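Local coordinates for protein superoxide dismutase [Mn], mitochondrial (Saccharomyces cerevisiae, PDB 3RN4) that catalyses the dismutation of superoxide to hydrogen peroxide and dioxygen in mitochondria, using one manganese ion per subunit, here replaced by iron, at residues F143-L148 with D155-Y160; V170-I175 with R208-G213; L15-G20 with L91-L96. All blocks are in the same frame, centred on the assembly; numbering follows the deposited sequence.

Overall arrangement
Contacts 1 and 2 are both buried and share the small antiparallel sheet: strand 140-147 pairs with 153-160 in contact 1 and with 169-176 on its other edge, and contact 2 packs the C-terminal helix 203-212 against that third strand. Contact 3 is only partly buried and lies within the alpha-hairpin domain, near the metal. Arg209 and Ala174 of contact 2 reach Leu91 O and Asn95 OD1 of contact 3, so the end of helix 66-94 is tied to both the third strand and the C-terminal helix. The chemistry changes with place: backbone pairing with a phenyl ring and branched aliphatic side chains in contact 1, one buried arginine in contact 2, tryptophans and a more exposed salt bridge in contact 3.

Contact 1 of 3, residues F143-L148 with D155-Y160; sequences FIVKNL and DVVQTY
Phe143 and Thr159 meet edge-on. The ring turns its CE2 corner to the threonine, with Thr159 OG1 in the ring plane 3.5 Å from Phe143 CE2 and the CG2 methyl 3.6 Å from the same atom. The two side chains stand at about a right angle, and the threonine hydroxyl, placed between its own N and carbonyl carbon (chi1 66°), is bonded to Asp163 O. On the same sheet face, Val157 is the next bump: its CG2 drops into the hollow between Phe143 CB and Val145 CG1, 4.0 Å from each. Val145 in turn rests its CG2 against Asp155 O at 3.5 Å. On the other face Ile144 and Val156 are the non-hydrogen-bonded pair, touching only loosely, while Val156 CG1 lies 3.6 Å from Phe143 O. Val156 also packs on Leu125, Leu128 and Thr129 of helix 122-134.

Beneath the side chains four backbone bonds join the antiparallel hairpin, two each in the pairs Phe143-Val157 and Val145-Asp155. At the turn end of the hairpin a water accepts from Asn147 ND2 at 2.9 Å and gives a weak bond to Asp155 OD2, whereas OD1 takes weak bonds from Val156 N and from Asn147 of the second subunit. The chemistry implies separate roles: backbone hydrogen bonds set the register, methyls fill the hollows, and the Asn147 and Asp155 side chains face the second subunit.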
loop_
_atom_site.group_PDB
_atom_site.type_symbol
_atom_site.label_atom_id
_atom_site.label_comp_id
_atom_site.label_asym_id
_atom_site.label_seq_id
_atom_site.Cartn_x
_atom_site.Cartn_y
_atom_site.Cartn_z
ATOM N N PHE A 143 4.015 12.441 12.588
ATOM C CA PHE A 143 3.671 12.434 14.006
ATOM C C PHE A 143 4.909 12.210 14.836
ATOM O O PHE A 143 5.671 11.275 14.596
ATOM C CB PHE A 143 2.742 11.302 14.334
ATOM C CG PHE A 143 1.398 11.352 13.643
ATOM C CD1 PHE A 143 0.307 11.980 14.252
ATOM C CD2 PHE A 143 1.216 10.699 12.421
ATOM C CE1 PHE A 143 -0.965 11.987 13.624
ATOM C CE2 PHE A 143 -0.033 10.692 11.800
ATOM C CZ PHE A 143 -1.122 11.360 12.400
ATOM N N ILE A 144 5.102 13.061 15.831
ATOM C CA ILE A 144 6.053 12.753 16.882
ATOM C C ILE A 144 5.300 11.855 17.867
ATOM O O ILE A 144 4.220 12.213 18.350
ATOM C CB ILE A 144 6.569 14.033 17.574
ATOM C CG1 ILE A 144 7.224 14.973 16.554
ATOM C CG2 ILE A 144 7.526 13.651 18.726
ATOM C CD1 ILE A 144 7.741 16.313 17.155
ATOM N N VAL A 145 5.850 10.673 18.148
ATOM C CA VAL A 145 5.158 9.692 18.948
ATOM C C VAL A 145 5.960 9.215 20.161
ATOM O O VAL A 145 7.194 9.332 20.201
ATOM C CB VAL A 145 4.792 8.442 18.119
ATOM C CG1 VAL A 145 3.840 8.840 16.948
ATOM C CG2 VAL A 145 6.094 7.745 17.612
ATOM N N LYS A 146 5.224 8.662 21.122
ATOM C CA LYS A 146 5.821 7.902 22.228
ATOM C C LYS A 146 5.451 6.442 22.016
ATOM O O LYS A 146 4.275 6.088 21.946
ATOM C CB LYS A 146 5.270 8.375 23.568
ATOM C CG LYS A 146 5.910 7.641 24.777
ATOM C CD LYS A 146 5.206 8.061 26.091
ATOM C CE LYS A 146 6.006 7.648 27.340
ATOM N NZ LYS A 146 5.299 8.141 28.600
ATOM N N ASN A 147 6.454 5.588 21.869
ATOM C CA ASN A 147 6.208 4.173 21.653
ATOM C C ASN A 147 6.159 3.393 22.968
ATOM O O ASN A 147 7.179 3.216 23.647
ATOM C CB ASN A 147 7.291 3.609 20.733
ATOM C CG ASN A 147 7.051 2.169 20.375
ATOM O OD1 ASN A 147 6.190 1.504 20.947
ATOM N ND2 ASN A 147 7.842 1.665 19.432
ATOM N N LEU A 148 4.962 2.944 23.331
ATOM C CA LEU A 148 4.748 2.282 24.622
ATOM C C LEU A 148 5.299 0.868 24.694
ATOM O O LEU A 148 5.367 0.291 25.782
ATOM C CB LEU A 148 3.260 2.233 24.947
ATOM C CG LEU A 148 2.599 3.593 25.093
ATOM C CD1 LEU A 148 1.112 3.421 25.375
ATOM C CD2 LEU A 148 3.297 4.392 26.182
ATOM N N ASP A 155 9.767 8.741 18.798
ATOM C CA ASP A 155 10.201 8.586 17.409
ATOM C C ASP A 155 9.384 9.551 16.567
ATOM O O ASP A 155 8.486 10.229 17.082
ATOM C CB ASP A 155 9.958 7.140 16.973
ATOM C CG ASP A 155 10.724 6.758 15.715
ATOM O OD1 ASP A 155 11.534 7.542 15.189
ATOM O OD2 ASP A 155 10.529 5.624 15.247
ATOM N N VAL A 156 9.674 9.607 15.271
ATOM C CA VAL A 156 8.851 10.394 14.367
ATOM C C VAL A 156 8.433 9.488 13.226
ATOM O O VAL A 156 9.271 8.807 12.628
ATOM C CB VAL A 156 9.597 11.573 13.780
ATOM C CG1 VAL A 156 8.637 12.427 12.943
ATOM C CG2 VAL A 156 10.262 12.405 14.900
ATOM N N VAL A 157 7.149 9.456 12.939
ATOM C CA VAL A 157 6.679 8.555 11.891
ATOM C C VAL A 157 5.887 9.320 10.849
ATOM O O VAL A 157 5.319 10.368 11.138
ATOM C CB VAL A 157 5.831 7.451 12.449
ATOM C CG1 VAL A 157 6.654 6.558 13.416
ATOM C CG2 VAL A 157 4.603 8.004 13.139
ATOM N N GLN A 158 5.852 8.798 9.634
ATOM C CA GLN A 158 5.060 9.420 8.565
ATOM C C GLN A 158 3.832 8.556 8.381
ATOM O O GLN A 158 3.917 7.330 8.512
ATOM C CB GLN A 158 5.807 9.332 7.223
ATOM C CG GLN A 158 7.015 10.203 7.033
ATOM C CD GLN A 158 7.687 9.825 5.725
ATOM O OE1 GLN A 158 7.475 8.705 5.197
ATOM N NE2 GLN A 158 8.434 10.747 5.162
ATOM N N THR A 159 2.695 9.150 8.021
ATOM C CA THR A 159 1.588 8.348 7.494
ATOM C C THR A 159 1.121 9.000 6.197
ATOM O O THR A 159 1.386 10.178 5.962
ATOM C CB THR A 159 0.351 8.274 8.423
ATOM O OG1 THR A 159 -0.242 9.575 8.539
ATOM C CG2 THR A 159 0.714 7.753 9.808
ATOM N N TYR A 160 0.431 8.221 5.362
ATOM C CA TYR A 160 -0.108 8.753 4.121
ATOM C C TYR A 160 -1.609 8.904 4.238
ATOM O O TYR A 160 -2.269 8.166 5.010
ATOM C CB TYR A 160 0.230 7.798 2.966
ATOM C CG TYR A 160 1.621 8.067 2.442
ATOM C CD1 TYR A 160 1.814 8.814 1.299
ATOM C CD2 TYR A 160 2.739 7.628 3.130
ATOM C CE1 TYR A 160 3.092 9.089 0.827
ATOM C CE2 TYR A 160 4.033 7.915 2.672
ATOM C CZ TYR A 160 4.195 8.632 1.518
ATOM O OH TYR A 160 5.478 8.919 1.060
HETATM O O HOH W 1 9.286 3.511 17.670
#

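Contact 2 of 3, residues V170-I175 with R208-G213; sequences VPLVAI and RRFDAG
Arg209 reaches from the C-terminal helix toward Leu172, its chain fully extended from CG to NE and running past the backbone of Pro171 and Leu172. Arg209 CD passes 3.4 Å from Pro171 O, and the guanidinium then gives Arg209 NH1 to Leu172 O at 2.8 Å. That bond is bent, with 138° at the hydrogen, and the donor stands well above the carbonyl plane, 63° out of it. Leu172 answers with its side chain, which reaches the other way, to Phe210. Its two methyls meet different parts of that residue: Leu172 CD2 presses on the helix backbone, 3.6 Å from Phe210 N, while CD1 comes to the edge of the phenyl ring, in its plane, 3.9 Å from Phe210 CD1. The ring takes this place because its CG is anti to the backbone N (chi1 -178°). At the end of the helix Val170 lays CG2 3.8 Å from Gly213 C, a plain methyl-on-backbone contact.

The buried guanidinium is well satisfied: NE makes a salt bridge with Glu205, NH2 bonds Leu91 O, and NH1 has Asn95 OD1 as a second acceptor. Leu172 and Val173 form a classic beta bulge opposite Ile144, where strand 169-176 turns a corner. The contact thus lies between strand 140-147, which pairs with that bulged strand, helix 109-119, which receives Leu172 and Phe210, and the end of helix 66-94, gripped by Arg209.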
loop_
_atom_site.group_PDB
_atom_site.type_symbol
_atom_site.label_atom_id
_atom_site.label_comp_id
_atom_site.label_asym_id
_atom_site.label_seq_id
_atom_site.Cartn_x
_atom_site.Cartn_y
_atom_site.Cartn_z
ATOM N N VAL A 170 1.706 6.411 20.691
ATOM C CA VAL A 170 0.895 7.538 21.173
ATOM C C VAL A 170 1.253 8.826 20.454
ATOM O O VAL A 170 2.402 9.259 20.465
ATOM C CB VAL A 170 1.069 7.752 22.681
ATOM C CG1 VAL A 170 0.208 8.942 23.170
ATOM C CG2 VAL A 170 0.743 6.441 23.449
ATOM N N PRO A 171 0.265 9.466 19.814
ATOM C CA PRO A 171 0.667 10.691 19.113
ATOM C C PRO A 171 0.899 11.865 20.072
ATOM O O PRO A 171 0.047 12.132 20.913
ATOM C CB PRO A 171 -0.535 10.997 18.205
ATOM C CG PRO A 171 -1.700 10.324 18.853
ATOM C CD PRO A 171 -1.147 9.106 19.603
ATOM N N LEU A 172 2.027 12.545 19.936
ATOM C CA LEU A 172 2.349 13.712 20.776
ATOM C C LEU A 172 2.181 14.997 20.005
ATOM O O LEU A 172 1.597 15.943 20.525
ATOM C CB LEU A 172 3.772 13.647 21.294
ATOM C CG LEU A 172 4.151 12.309 21.910
ATOM C CD1 LEU A 172 5.637 12.369 22.316
ATOM C CD2 LEU A 172 3.236 11.906 23.115
ATOM N N VAL A 173 2.729 15.055 18.794
ATOM C CA VAL A 173 2.510 16.217 17.919
ATOM C C VAL A 173 2.129 15.696 16.550
ATOM O O VAL A 173 2.865 14.857 15.996
ATOM C CB VAL A 173 3.775 17.061 17.741
ATOM C CG1 VAL A 173 3.532 18.167 16.696
ATOM C CG2 VAL A 173 4.221 17.690 19.098
ATOM N N ALA A 174 0.999 16.166 16.017
ATOM C CA ALA A 174 0.617 15.840 14.624
ATOM C C ALA A 174 0.845 17.051 13.732
ATOM O O ALA A 174 0.496 18.179 14.106
ATOM C CB ALA A 174 -0.887 15.393 14.558
ATOM N N ILE A 175 1.457 16.847 12.555
ATOM C CA ILE A 175 1.655 17.945 11.614
ATOM C C ILE A 175 1.091 17.529 10.265
ATOM O O ILE A 175 1.507 16.511 9.701
ATOM C CB ILE A 175 3.141 18.326 11.418
ATOM C CG1 ILE A 175 3.836 18.653 12.763
ATOM C CG2 ILE A 175 3.258 19.490 10.429
ATOM C CD1 ILE A 175 3.316 19.900 13.424
ATOM N N ARG A 208 1.690 16.972 27.961
ATOM C CA ARG A 208 0.577 16.309 28.592
ATOM C C ARG A 208 0.253 14.964 27.937
ATOM O O ARG A 208 -0.046 14.005 28.614
ATOM C CB ARG A 208 -0.669 17.232 28.580
ATOM C CG ARG A 208 -1.845 16.720 29.395
ATOM C CD ARG A 208 -3.167 17.433 29.021
ATOM N NE ARG A 208 -3.574 17.113 27.655
ATOM C CZ ARG A 208 -4.196 15.994 27.309
ATOM N NH1 ARG A 208 -4.504 15.094 28.233
ATOM N NH2 ARG A 208 -4.505 15.770 26.038
ATOM N N ARG A 209 0.293 14.901 26.606
ATOM C CA ARG A 209 0.063 13.647 25.918
ATOM C C ARG A 209 1.130 12.590 26.240
ATOM O O ARG A 209 0.821 11.397 26.385
ATOM C CB ARG A 209 0.040 13.911 24.415
ATOM C CG ARG A 209 -1.198 14.685 23.990
ATOM C CD ARG A 209 -1.107 14.956 22.504
ATOM N NE ARG A 209 -2.260 15.703 21.974
ATOM C CZ ARG A 209 -2.246 16.259 20.764
ATOM N NH1 ARG A 209 -1.149 16.157 20.018
ATOM N NH2 ARG A 209 -3.306 16.926 20.299
ATOM N N PHE A 210 2.361 13.046 26.390
ATOM C CA PHE A 210 3.483 12.156 26.715
ATOM C C PHE A 210 3.249 11.531 28.084
ATOM O O PHE A 210 3.436 10.326 28.263
ATOM C CB PHE A 210 4.804 12.911 26.668
ATOM C CG PHE A 210 6.003 12.041 26.958
ATOM C CD1 PHE A 210 6.666 11.388 25.933
ATOM C CD2 PHE A 210 6.456 11.887 28.260
ATOM C CE1 PHE A 210 7.783 10.579 26.206
ATOM C CE2 PHE A 210 7.573 11.078 28.537
ATOM C CZ PHE A 210 8.216 10.427 27.512
ATOM N N ASP A 211 2.814 12.349 29.033
ATOM C CA ASP A 211 2.518 11.883 30.413
ATOM C C ASP A 211 1.311 10.946 30.467
ATOM O O ASP A 211 1.325 9.934 31.162
ATOM C CB ASP A 211 2.202 13.075 31.323
ATOM C CG ASP A 211 3.434 13.896 31.718
ATOM O OD1 ASP A 211 4.570 13.415 31.579
ATOM O OD2 ASP A 211 3.246 15.045 32.192
ATOM N N ALA A 212 0.247 11.310 29.767
ATOM C CA ALA A 212 -0.999 10.560 29.831
ATOM C C ALA A 212 -0.856 9.201 29.152
ATOM O O ALA A 212 -1.522 8.239 29.524
ATOM C CB ALA A 212 -2.113 11.361 29.197
ATOM N N GLY A 213 0.035 9.132 28.173
ATOM C CA GLY A 213 0.280 7.915 27.419
ATOM C C GLY A 213 -0.971 7.374 26.754
ATOM O O GLY A 213 -1.194 6.160 26.787
#

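Contact 3 of 3, residues L15-G20 with L91-L96; sequences LKWDFG and LFWENL
Trp17 and Trp93 meet within the alpha-hairpin domain of the iron/manganese superoxide dismutases, where the chain ahead of helix 28-62 folds over the end of helix 66-94. From CB, the Trp17 side chain sets off with CG between its backbone N and carbonyl carbon, twisted to a chi1 of 32°, and this swings the indole toward the helix end. Trp17 CD1 comes first, 3.8 Å from Leu96 O. Next, Trp17 NE1 donates to Leu96 O at 3.1 Å, a bent bond (136° at the hydrogen) made from above the carbonyl plane. Round the six-membered ring, Trp17 CZ2 rests 4.0 Å from Leu96 CB, and the tip, CH2, reaches Trp93 CE3 at 3.9 Å, the two side chains crossing at about a right angle.

Leu15 sets its CD2 methyl over one face of the Trp93 indole, toward the rim: it makes a CH-pi contact 4.0 Å from the centroid of the five-membered ring, 28° off its normal. Trp93 itself reaches inward, its NE1 bonded to His39 ND1 and its ring edge-to-face with the metal ligand His34, so Leu15 and Trp17 back a second-shell residue of the iron site. A water accepts from Lys16 N and returns a weak bond to Trp93 O. Nearer the solvent, Lys16 bends at its last torsion and its NZ forms a salt bridge with Glu94, 2.7 Å from OE2, using the syn lone pair of that oxygen.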
loop_
_atom_site.group_PDB
_atom_site.type_symbol
_atom_site.label_atom_id
_atom_site.label_comp_id
_atom_site.label_asym_id
_atom_site.label_seq_id
_atom_site.Cartn_x
_atom_site.Cartn_y
_atom_site.Cartn_z
ATOM N N LEU A 15 -12.472 25.427 18.699
ATOM C CA LEU A 15 -11.101 25.919 18.650
ATOM C C LEU A 15 -10.735 26.803 19.851
ATOM O O LEU A 15 -11.563 27.539 20.368
ATOM C CB LEU A 15 -10.848 26.674 17.346
ATOM C CG LEU A 15 -10.838 25.826 16.074
ATOM C CD1 LEU A 15 -10.731 26.740 14.854
ATOM C CD2 LEU A 15 -9.698 24.815 16.098
ATOM N N LYS A 16 -9.479 26.726 20.276
ATOM C CA LYS A 16 -8.967 27.561 21.369
ATOM C C LYS A 16 -8.373 28.899 20.878
ATOM O O LYS A 16 -7.689 29.621 21.621
ATOM C CB LYS A 16 -7.921 26.770 22.163
ATOM C CG LYS A 16 -8.504 25.633 22.995
ATOM C CD LYS A 16 -7.410 24.868 23.740
ATOM C CE LYS A 16 -8.000 23.851 24.707
ATOM N NZ LYS A 16 -8.995 22.975 24.018
ATOM N N TRP A 17 -8.634 29.230 19.620
ATOM C CA TRP A 17 -8.116 30.447 19.029
ATOM C C TRP A 17 -9.002 30.760 17.815
ATOM O O TRP A 17 -9.627 29.856 17.251
ATOM C CB TRP A 17 -6.634 30.279 18.646
ATOM C CG TRP A 17 -6.225 28.861 18.218
ATOM C CD1 TRP A 17 -5.739 27.856 19.027
ATOM C CD2 TRP A 17 -6.262 28.315 16.886
ATOM N NE1 TRP A 17 -5.470 26.727 18.275
ATOM C CE2 TRP A 17 -5.787 26.980 16.963
ATOM C CE3 TRP A 17 -6.655 28.820 15.641
ATOM C CZ2 TRP A 17 -5.700 26.151 15.842
ATOM C CZ3 TRP A 17 -6.558 27.996 14.527
ATOM C CH2 TRP A 17 -6.090 26.672 14.636
ATOM N N ASP A 18 -9.139 32.035 17.449
ATOM C CA ASP A 18 -9.951 32.324 16.270
ATOM C C ASP A 18 -9.082 31.981 15.069
ATOM O O ASP A 18 -7.857 31.895 15.191
ATOM C CB ASP A 18 -10.372 33.786 16.199
ATOM C CG ASP A 18 -9.208 34.694 15.887
ATOM O OD1 ASP A 18 -8.524 35.090 16.851
ATOM O OD2 ASP A 18 -8.953 34.975 14.691
ATOM N N PHE A 19 -9.701 31.853 13.893
ATOM C CA PHE A 19 -8.971 31.377 12.711
ATOM C C PHE A 19 -7.654 32.075 12.396
ATOM O O PHE A 19 -6.772 31.467 11.795
ATOM C CB PHE A 19 -9.838 31.477 11.451
ATOM C CG PHE A 19 -11.040 30.610 11.457
ATOM C CD1 PHE A 19 -11.016 29.340 12.022
ATOM C CD2 PHE A 19 -12.213 31.052 10.859
ATOM C CE1 PHE A 19 -12.138 28.547 11.998
ATOM C CE2 PHE A 19 -13.324 30.259 10.824
ATOM C CZ PHE A 19 -13.302 29.015 11.386
ATOM N N GLY A 20 -7.525 33.359 12.725
ATOM C CA GLY A 20 -6.358 34.128 12.323
ATOM C C GLY A 20 -5.275 34.222 13.394
ATOM O O GLY A 20 -4.293 34.937 13.226
ATOM N N LEU A 91 -6.429 16.043 16.686
ATOM C CA LEU A 91 -5.080 16.110 17.268
ATOM C C LEU A 91 -4.393 17.399 16.860
ATOM O O LEU A 91 -3.793 18.103 17.685
ATOM C CB LEU A 91 -4.219 14.901 16.833
ATOM C CG LEU A 91 -4.575 13.548 17.437
ATOM C CD1 LEU A 91 -3.920 12.384 16.679
ATOM C CD2 LEU A 91 -4.182 13.539 18.938
ATOM N N PHE A 92 -4.473 17.712 15.565
ATOM C CA PHE A 92 -3.818 18.864 14.996
ATOM C C PHE A 92 -4.203 20.172 15.713
ATOM O O PHE A 92 -3.335 20.902 16.154
ATOM C CB PHE A 92 -4.138 18.942 13.460
ATOM C CG PHE A 92 -3.304 19.935 12.678
ATOM C CD1 PHE A 92 -1.917 19.899 12.697
ATOM C CD2 PHE A 92 -3.928 20.875 11.849
ATOM C CE1 PHE A 92 -1.174 20.787 11.959
ATOM C CE2 PHE A 92 -3.180 21.758 11.083
ATOM C CZ PHE A 92 -1.816 21.723 11.122
ATOM N N TRP A 93 -5.496 20.490 15.822
ATOM C CA TRP A 93 -5.835 21.793 16.390
ATOM C C TRP A 93 -5.365 21.874 17.835
ATOM O O TRP A 93 -4.954 22.933 18.298
ATOM C CB TRP A 93 -7.346 22.064 16.369
ATOM C CG TRP A 93 -8.031 21.765 15.067
ATOM C CD1 TRP A 93 -9.134 20.988 14.890
ATOM C CD2 TRP A 93 -7.672 22.265 13.770
ATOM N NE1 TRP A 93 -9.482 20.963 13.552
ATOM C CE2 TRP A 93 -8.602 21.738 12.850
ATOM C CE3 TRP A 93 -6.654 23.105 13.300
ATOM C CZ2 TRP A 93 -8.541 22.017 11.475
ATOM C CZ3 TRP A 93 -6.602 23.395 11.924
ATOM C CH2 TRP A 93 -7.532 22.836 11.037
ATOM N N GLU A 94 -5.499 20.762 18.528
ATOM C CA GLU A 94 -5.142 20.671 19.952
ATOM C C GLU A 94 -3.649 20.775 20.233
ATOM O O GLU A 94 -3.247 21.219 21.324
ATOM C CB GLU A 94 -5.732 19.413 20.571
ATOM C CG GLU A 94 -7.176 19.581 20.988
ATOM C CD GLU A 94 -7.355 20.712 22.017
ATOM O OE1 GLU A 94 -6.477 20.886 22.901
ATOM O OE2 GLU A 94 -8.367 21.431 21.935
ATOM N N ASN A 95 -2.817 20.426 19.245
ATOM C CA ASN A 95 -1.387 20.771 19.321
ATOM C C ASN A 95 -0.925 22.033 18.573
ATOM O O ASN A 95 0.255 22.203 18.259
ATOM C CB ASN A 95 -0.451 19.534 19.149
ATOM C CG ASN A 95 -0.444 18.923 17.727
ATOM O OD1 ASN A 95 -0.733 17.743 17.578
ATOM N ND2 ASN A 95 -0.064 19.699 16.716
ATOM N N LEU A 96 -1.861 22.967 18.346
ATOM C CA LEU A 96 -1.514 24.285 17.836
ATOM C C LEU A 96 -2.048 25.331 18.808
ATOM O O LEU A 96 -3.094 25.122 19.405
ATOM C CB LEU A 96 -2.139 24.544 16.458
ATOM C CG LEU A 96 -1.624 23.678 15.304
ATOM C CD1 LEU A 96 -2.476 23.940 14.047
ATOM C CD2 LEU A 96 -0.182 23.970 15.015
HETATM O O HOH W 2 -7.804 24.365 19.284
#